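Flavoprotein (Thermotoga maritima, PDB 5V8S) probably transfers electrons as an FMN-binding oxidoreductase, combining a di-iron site in a metallo-beta-lactamase-like domain with a flavodoxin-like domain. Local coordinates at residues E99-G104 against P238-I243; P308-I313 against M338-L343. The protein carries 1 engineered substitution. All coordinates share one frame; numbering follows the deposited sequence. Where two conformers were deposited one is given.

Interaction 1. Residues E99-G104 against P238-I243. Engineered in segment 99-104: Asp102 (natural residue His). With FEO (mu-oxo-diiron), chain C.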
ATOM      1  N   GLU A  99     -10.720  13.339  18.813  1.00 17.37           N
ATOM      2  CA  GLU A  99      -9.566  12.744  18.152  1.00 17.91           C
ATOM      3  C   GLU A  99      -8.350  13.653  18.354  1.00 17.83           C
ATOM      4  O   GLU A  99      -8.485  14.881  18.335  1.00 17.34           O
ATOM      5  CB  GLU A  99      -9.843  12.562  16.659  1.00 18.28           C
ATOM      6  CG  GLU A  99      -8.768  11.810  15.911  1.00 19.42           C
ATOM      7  CD  GLU A  99      -9.142  11.495  14.491  1.00 20.69           C
ATOM      8  OE1 GLU A  99     -10.307  11.646  14.110  1.00 21.57           O
ATOM      9  OE2 GLU A  99      -8.240  11.059  13.733  1.00 23.65           O
ATOM     10  N   PRO A 100      -7.147  13.101  18.545  1.00 18.15           N
ATOM     11  CA  PRO A 100      -6.020  13.960  18.944  1.00 18.31           C
ATOM     12  C   PRO A 100      -5.544  14.976  17.928  1.00 18.86           C
ATOM     13  O   PRO A 100      -4.737  15.830  18.310  1.00 20.64           O
ATOM     14  CB  PRO A 100      -4.925  12.963  19.312  1.00 19.30           C
ATOM     15  CG  PRO A 100      -5.679  11.784  19.797  1.00 18.62           C
ATOM     16  CD  PRO A 100      -6.892  11.694  18.921  1.00 18.24           C
ATOM     17  N   ASP A 101      -5.961  14.928  16.657  1.00 18.19           N
ATOM     18  CA  ASP A 101      -5.612  16.036  15.772  1.00 19.06           C
ATOM     19  C   ASP A 101      -6.312  17.326  16.173  1.00 19.31           C
ATOM     20  O   ASP A 101      -5.807  18.415  15.887  1.00 20.94           O
ATOM     21  CB  ASP A 101      -5.932  15.725  14.311  1.00 20.50           C
ATOM     22  CG  ASP A 101      -7.394  15.399  14.064  1.00 19.71           C
ATOM     23  OD1 ASP A 101      -7.977  14.587  14.799  1.00 21.40           O
ATOM     24  OD2 ASP A 101      -7.981  15.959  13.110  1.00 20.56           O
ATOM     25  N   ASP A 102      -7.447  17.217  16.838  1.00 19.11           N
ATOM     26  CA  ASP A 102      -8.168  18.370  17.344  1.00 22.15           C
ATOM     27  C   ASP A 102      -8.069  18.540  18.861  1.00 22.24           C
ATOM     28  O   ASP A 102      -8.251  19.661  19.342  1.00 24.36           O
ATOM     29  CB  ASP A 102      -9.631  18.311  16.851  1.00 26.51           C
ATOM     30  CG  ASP A 102      -9.725  18.374  15.270  1.00 33.03           C
ATOM     31  OD1 ASP A 102      -9.331  19.417  14.678  1.00 38.17           O
ATOM     32  OD2 ASP A 102     -10.155  17.401  14.596  1.00 30.94           O
ATOM     33  N   SER A 103      -7.707  17.492  19.616  1.00 20.66           N
ATOM     34  CA  SER A 103      -7.684  17.547  21.082  1.00 21.36           C
ATOM     35  C   SER A 103      -6.297  17.424  21.698  1.00 21.43           C
ATOM     36  O   SER A 103      -6.175  17.489  22.931  1.00 22.54           O
ATOM     37  CB  SER A 103      -8.569  16.440  21.666  1.00 21.24           C
ATOM     38  OG  SER A 103      -7.977  15.162  21.500  1.00 21.04           O
ATOM     39  N   GLY A 104      -5.251  17.234  20.894  1.00 21.14           N
ATOM     40  CA  GLY A 104      -3.959  16.896  21.463  1.00 21.92           C
ATOM     41  C   GLY A 104      -3.369  17.988  22.334  1.00 21.29           C
ATOM     42  O   GLY A 104      -2.527  17.713  23.203  1.00 23.86           O
ATOM     43  N   PRO A 238     -15.284  25.037  10.473  1.00 18.37           N
ATOM     44  CA  PRO A 238     -14.820  23.666  10.739  1.00 18.06           C
ATOM     45  C   PRO A 238     -13.431  23.602  11.333  1.00 17.46           C
ATOM     46  O   PRO A 238     -12.722  24.608  11.423  1.00 18.11           O
ATOM     47  CB  PRO A 238     -14.807  23.038   9.343  1.00 18.84           C
ATOM     48  CG  PRO A 238     -14.357  24.204   8.475  1.00 20.52           C
ATOM     49  CD  PRO A 238     -14.933  25.482   9.117  1.00 18.76           C
ATOM     50  N   GLY A 239     -13.011  22.380  11.674  1.00 17.15           N
ATOM     51  CA  GLY A 239     -11.722  22.140  12.288  1.00 16.51           C
ATOM     52  C   GLY A 239     -10.562  22.012  11.341  1.00 16.45           C
ATOM     53  O   GLY A 239      -9.421  22.006  11.795  1.00 17.20           O
ATOM     54  N   HIS A 240     -10.836  21.889  10.050  1.00 16.81           N
ATOM     55  CA  HIS A 240      -9.795  21.747   9.041  1.00 17.44           C
ATOM     56  C   HIS A 240     -10.213  22.515   7.804  1.00 18.83           C
ATOM     57  O   HIS A 240     -11.349  22.380   7.359  1.00 19.85           O
ATOM     58  CB  HIS A 240      -9.612  20.276   8.627  1.00 17.47           C
ATOM     59  CG  HIS A 240      -9.402  19.332   9.772  1.00 17.33           C
ATOM     60  ND1 HIS A 240      -8.274  19.343  10.563  1.00 17.31           N
ATOM     61  CD2 HIS A 240     -10.193  18.351  10.259  1.00 17.23           C
ATOM     62  CE1 HIS A 240      -8.372  18.400  11.483  1.00 19.33           C
ATOM     63  NE2 HIS A 240      -9.523  17.778  11.314  1.00 19.53           N
ATOM     64  N   GLY A 241      -9.277  23.276   7.235  1.00 18.11           N
ATOM     65  CA  GLY A 241      -9.525  23.960   5.969  1.00 18.58           C
ATOM     66  C   GLY A 241     -10.207  25.313   6.126  1.00 19.64           C
ATOM     67  O   GLY A 241     -10.071  26.003   7.136  1.00 20.83           O
ATOM     68  N   LEU A 242     -10.944  25.686   5.084  1.00 19.75           N
ATOM     69  CA  LEU A 242     -11.553  27.000   4.992  1.00 20.07           C
ATOM     70  C   LEU A 242     -12.740  27.146   5.937  1.00 20.68           C
ATOM     71  O   LEU A 242     -13.480  26.197   6.211  1.00 21.47           O
ATOM     72  CB  LEU A 242     -12.056  27.212   3.573  1.00 21.10           C
ATOM     73  CG  LEU A 242     -11.046  27.538   2.471  1.00 24.78           C
ATOM     74  CD1 LEU A 242     -11.829  27.988   1.252  1.00 25.75           C
ATOM     75  CD2 LEU A 242     -10.024  28.608   2.893  1.00 24.76           C
ATOM     76  N   ILE A 243     -12.949  28.392   6.372  1.00 21.60           N
ATOM     77  CA  ILE A 243     -14.164  28.834   7.047  1.00 21.20           C
ATOM     78  C   ILE A 243     -15.117  29.343   5.981  1.00 21.36           C
ATOM     79  O   ILE A 243     -14.684  29.952   4.996  1.00 22.39           O
ATOM     80  CB  ILE A 243     -13.815  29.950   8.046  1.00 23.35           C
ATOM     81  CG1 ILE A 243     -12.946  29.385   9.159  1.00 23.71           C
ATOM     82  CG2 ILE A 243     -15.062  30.638   8.595  1.00 26.37           C
ATOM     83  CD1 ILE A 243     -12.130  30.435   9.841  1.00 26.31           C
TER
HETATM   84 FE1  FEO C 401     -11.567  13.147  13.325  1.00 19.83          FE
HETATM   85 FE2  FEO C 401     -10.106  16.153  12.655  1.00 21.34          FE
HETATM   86  O   FEO C 401     -10.396  14.582  13.645  1.00 21.81           O
HETATM   87  O   HOH W   1     -10.349  13.037  11.488  1.00 54.25           O
HETATM   88  O   HOH W   2      -9.993  14.842  10.800  1.00 26.54           O

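Interaction 2. Residues P308-I313 against M338-L343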
ATOM      1  N   PRO A 308       0.112   5.077  -7.929  1.00 22.33           N
ATOM      2  CA  PRO A 308      -0.754   6.175  -7.486  1.00 20.93           C
ATOM      3  C   PRO A 308      -0.956   6.176  -5.987  1.00 19.60           C
ATOM      4  O   PRO A 308      -0.816   5.164  -5.305  1.00 21.30           O
ATOM      5  CB  PRO A 308      -2.085   5.893  -8.185  1.00 23.88           C
ATOM      6  CG  PRO A 308      -2.034   4.484  -8.558  1.00 26.64           C
ATOM      7  CD  PRO A 308      -0.616   4.139  -8.790  1.00 24.19           C
ATOM      8  N   ALA A 309      -1.334   7.340  -5.494  1.00 18.98           N
ATOM      9  CA  ALA A 309      -1.773   7.485  -4.116  1.00 19.12           C
ATOM     10  C   ALA A 309      -3.203   6.989  -3.972  1.00 18.32           C
ATOM     11  O   ALA A 309      -4.087   7.392  -4.724  1.00 18.85           O
ATOM     12  CB  ALA A 309      -1.705   8.952  -3.697  1.00 21.16           C
ATOM     13  N   ILE A 310      -3.439   6.157  -2.965  0.51 17.75           N
ATOM     14  CA  ILE A 310      -4.774   5.606  -2.782  0.51 17.06           C
ATOM     15  C   ILE A 310      -5.772   6.710  -2.417  0.51 17.33           C
ATOM     16  O   ILE A 310      -6.955   6.625  -2.771  0.51 18.50           O
ATOM     17  CB  ILE A 310      -4.733   4.463  -1.749  0.51 16.84           C
ATOM     18  CG1 ILE A 310      -3.533   3.534  -2.017  0.51 15.87           C
ATOM     19  CG2 ILE A 310      -6.046   3.681  -1.766  0.51 17.35           C
ATOM     20  CD1 ILE A 310      -3.483   2.864  -3.388  0.51 16.30           C
ATOM     21  N   SER A 311      -5.315   7.776  -1.745  1.00 16.55           N
ATOM     22  CA  SER A 311      -6.200   8.897  -1.425  1.00 17.98           C
ATOM     23  C   SER A 311      -6.690   9.614  -2.675  1.00 18.08           C
ATOM     24  O   SER A 311      -7.800  10.153  -2.678  1.00 18.85           O
ATOM     25  CB  SER A 311      -5.472   9.871  -0.499  1.00 18.52           C
ATOM     26  OG  SER A 311      -4.366  10.471  -1.153  1.00 18.87           O
ATOM     27  N   GLU A 312      -5.879   9.645  -3.732  1.00 18.14           N
ATOM     28  CA  GLU A 312      -6.292  10.286  -4.974  1.00 19.58           C
ATOM     29  C   GLU A 312      -7.276   9.420  -5.751  1.00 19.47           C
ATOM     30  O   GLU A 312      -8.228   9.939  -6.342  1.00 20.45           O
ATOM     31  CB  GLU A 312      -5.065  10.582  -5.821  1.00 23.02           C
ATOM     32  CG  GLU A 312      -4.169  11.649  -5.253  1.00 27.65           C
ATOM     33  CD  GLU A 312      -4.824  13.023  -5.284  1.00 33.30           C
ATOM     34  OE1 GLU A 312      -5.414  13.369  -6.327  1.00 36.16           O
ATOM     35  OE2 GLU A 312      -4.736  13.749  -4.285  1.00 36.50           O
ATOM     36  N   ILE A 313      -7.069   8.108  -5.773  1.00 18.87           N
ATOM     37  CA  ILE A 313      -8.077   7.220  -6.347  1.00 18.51           C
ATOM     38  C   ILE A 313      -9.419   7.446  -5.669  1.00 18.33           C
ATOM     39  O   ILE A 313     -10.448   7.630  -6.326  1.00 19.10           O
ATOM     40  CB  ILE A 313      -7.631   5.753  -6.228  1.00 17.27           C
ATOM     41  CG1 ILE A 313      -6.362   5.518  -7.053  1.00 17.52           C
ATOM     42  CG2 ILE A 313      -8.745   4.818  -6.702  1.00 19.66           C
ATOM     43  CD1 ILE A 313      -5.697   4.167  -6.823  1.00 17.89           C
ATOM     44  N   MET A 338      -3.956  -3.951  -5.942  0.52 17.03           N
ATOM     45  CA  MET A 338      -5.356  -3.920  -6.355  0.52 17.26           C
ATOM     46  C   MET A 338      -6.265  -4.501  -5.273  0.52 17.61           C
ATOM     47  O   MET A 338      -7.420  -4.073  -5.145  0.52 19.09           O
ATOM     48  CB  MET A 338      -5.543  -4.592  -7.720  0.52 19.39           C
ATOM     49  CG  MET A 338      -4.902  -3.812  -8.871  0.52 20.17           C
ATOM     50  SD  MET A 338      -5.699  -2.247  -9.319  0.52 22.67           S
ATOM     51  CE  MET A 338      -7.206  -2.819 -10.097  0.52 22.86           C
ATOM     52  N   ARG A 339      -5.762  -5.430  -4.451  1.00 17.13           N
ATOM     53  CA  ARG A 339      -6.542  -5.843  -3.289  1.00 16.43           C
ATOM     54  C   ARG A 339      -6.728  -4.676  -2.322  1.00 16.01           C
ATOM     55  O   ARG A 339      -7.852  -4.380  -1.895  1.00 16.35           O
ATOM     56  CB  ARG A 339      -5.879  -7.018  -2.570  1.00 16.35           C
ATOM     57  CG  ARG A 339      -6.735  -7.548  -1.429  1.00 17.22           C
ATOM     58  CD  ARG A 339      -5.954  -8.473  -0.511  1.00 18.56           C
ATOM     59  NE  ARG A 339      -4.879  -7.768   0.175  1.00 18.32           N
ATOM     60  CZ  ARG A 339      -3.588  -8.083   0.123  1.00 18.48           C
ATOM     61  NH1 ARG A 339      -3.169  -9.113  -0.592  1.00 20.20           N
ATOM     62  NH2 ARG A 339      -2.709  -7.356   0.791  1.00 18.85           N
ATOM     63  N   PHE A 340      -5.631  -3.998  -1.970  1.00 16.35           N
ATOM     64  CA  PHE A 340      -5.722  -2.880  -1.036  1.00 15.59           C
ATOM     65  C   PHE A 340      -6.674  -1.822  -1.572  1.00 15.01           C
ATOM     66  O   PHE A 340      -7.525  -1.312  -0.843  1.00 15.62           O
ATOM     67  CB  PHE A 340      -4.329  -2.282  -0.803  1.00 16.41           C
ATOM     68  CG  PHE A 340      -4.298  -1.158   0.201  1.00 17.95           C
ATOM     69  CD1 PHE A 340      -4.172  -1.422   1.549  1.00 17.99           C
ATOM     70  CD2 PHE A 340      -4.396   0.163  -0.202  1.00 18.96           C
ATOM     71  CE1 PHE A 340      -4.140  -0.396   2.475  1.00 17.92           C
ATOM     72  CE2 PHE A 340      -4.366   1.179   0.727  1.00 21.66           C
ATOM     73  CZ  PHE A 340      -4.224   0.898   2.061  1.00 19.92           C
ATOM     74  N   THR A 341      -6.534  -1.487  -2.851  1.00 15.29           N
ATOM     75  CA  THR A 341      -7.373  -0.462  -3.464  1.00 15.30           C
ATOM     76  C   THR A 341      -8.844  -0.864  -3.431  1.00 16.30           C
ATOM     77  O   THR A 341      -9.701  -0.068  -3.038  1.00 17.05           O
ATOM     78  CB  THR A 341      -6.903  -0.200  -4.891  1.00 16.23           C
ATOM     79  OG1 THR A 341      -5.571   0.290  -4.857  1.00 17.16           O
ATOM     80  CG2 THR A 341      -7.802   0.863  -5.596  1.00 17.79           C
ATOM     81  N   LEU A 342      -9.150  -2.099  -3.846  1.00 16.20           N
ATOM     82  CA  LEU A 342     -10.535  -2.570  -3.840  1.00 16.92           C
ATOM     83  C   LEU A 342     -11.112  -2.579  -2.430  1.00 16.08           C
ATOM     84  O   LEU A 342     -12.260  -2.168  -2.217  1.00 17.53           O
ATOM     85  CB  LEU A 342     -10.619  -3.968  -4.449  1.00 17.58           C
ATOM     86  CG  LEU A 342     -10.365  -4.030  -5.955  1.00 20.09           C
ATOM     87  CD1 LEU A 342     -10.310  -5.469  -6.423  1.00 22.39           C
ATOM     88  CD2 LEU A 342     -11.408  -3.264  -6.735  1.00 22.55           C
ATOM     89  N   LEU A 343     -10.333  -3.051  -1.452  1.00 15.27           N
ATOM     90  CA  LEU A 343     -10.848  -3.068  -0.085  1.00 15.57           C
ATOM     91  C   LEU A 343     -11.109  -1.660   0.430  1.00 16.89           C
ATOM     92  O   LEU A 343     -12.090  -1.437   1.138  1.00 18.24           O
ATOM     93  CB  LEU A 343      -9.899  -3.810   0.854  1.00 15.58           C
ATOM     94  CG  LEU A 343      -9.794  -5.318   0.653  1.00 17.33           C
ATOM     95  CD1 LEU A 343      -8.720  -5.917   1.565  1.00 18.39           C
ATOM     96  CD2 LEU A 343     -11.115  -5.982   0.934  1.00 19.54           C
TER

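Interaction 1. Residues E99-G104 against P238-I243
Asp101 OD2 and His240 NE2 meet at one iron of the mu-oxo-diiron group, FE2, beside a bridging oxygen gripped from several sides. Both irons hold that oxygen, and two iron-bound waters donate hydrogen bonds to it, water 1 lying 2.7 Å and water 2 2.9 Å from FEO O. The two segments therefore meet through the metal. Asp101 OD2 sits 2.2 Å from the iron FE2 and lies at the edge of the His240 ring, 3.0 Å from His240 CE1. Asp102, an engineered residue where the natural sequence has His, and His240 approach from opposite directions: Asp102 OD2 is 2.3 Å from the iron FE2, its carboxylate turned 47° from the imidazole plane. Imidazole offers two usable nitrogens: His240 NE2 ligates the iron FE2 at 2.2 Å, while ND1 is hydrogen-bonded to Ser51 O, fixing the ring's rotation. Glu99 needs its length to reach the other iron; with CG anti to the backbone N (chi1 -173°) and the chain extended, OE1 lies 2.1 Å from FE1. Its OE2 is hydrogen-bonded to Tyr276 OH of the second subunit. His97, His163 and Asp180 complete the site, Asp180 bridging both irons. So many carboxylate oxygens would probably stabilise oxidised iron, consistent with a redox centre.

Interaction 2. Residues P308-I313 against M338-L343
Phe340 meets Ile310 at the edge of its ring: Ile310 CG1 lies near the ring plane, 3.7 Å from Phe340 CE2, and Ile310 CG2 is 3.9 Å from the same atom, so both branches lie against the ring. The phenyl group also packs on Arg339 of the second subunit, and a (4R)-2-methylpentane-2,4-diol, probably from the crystallisation liquor, lies about 3 Å from the Phe340 side chain. The ring carbon CG points away from the backbone N (chi1 -177°), which swings the ring off helix 336-348 toward the start of helix 310-316. In the conformer described, the CG1 branch of Ile310 runs on past the ring, bringing its terminal methyl CD1 within 3.6 Å of Thr341 OG1. That hydroxyl is hydrogen-bonded to Leu337 O one turn back in its own helix, which lets a polar residue sit in a buried, mainly apolar interface. Threonine suits the place because its methyl serves another neighbour: Thr341 CG2 is 4.1 Å from Ile313 CD1, the side chains meeting at about a right angle. Beneath them, Ile313 and Met338 both touch Ile271 on strand 267-273. Two neighbouring helices packed together on one face of a parallel sheet are characteristic of the flavodoxin-like alpha/beta fold.

How the interactions relate
From the N terminus, the chain first passes through the metallo-beta-lactamase-like part, where interaction 1 closes a long loop of 133 residues and joins the short helix 100-103, which follows strand 92-94 of the seven-stranded sheet, to the loop after strand 235-238 of the five-stranded mixed sheet. The parallel five-stranded sheet, starting with strand 267-273, follows later in the chain. There interaction 2 closes a short loop of 24 residues, containing strand 322-327, and pairs consecutive helices. The two contacts are in series, neither nested nor crossed, with centres about 25 Å apart on opposite sides of the chain's centre. Both also reach the second subunit, so each domain contributes to the dimer near these contacts.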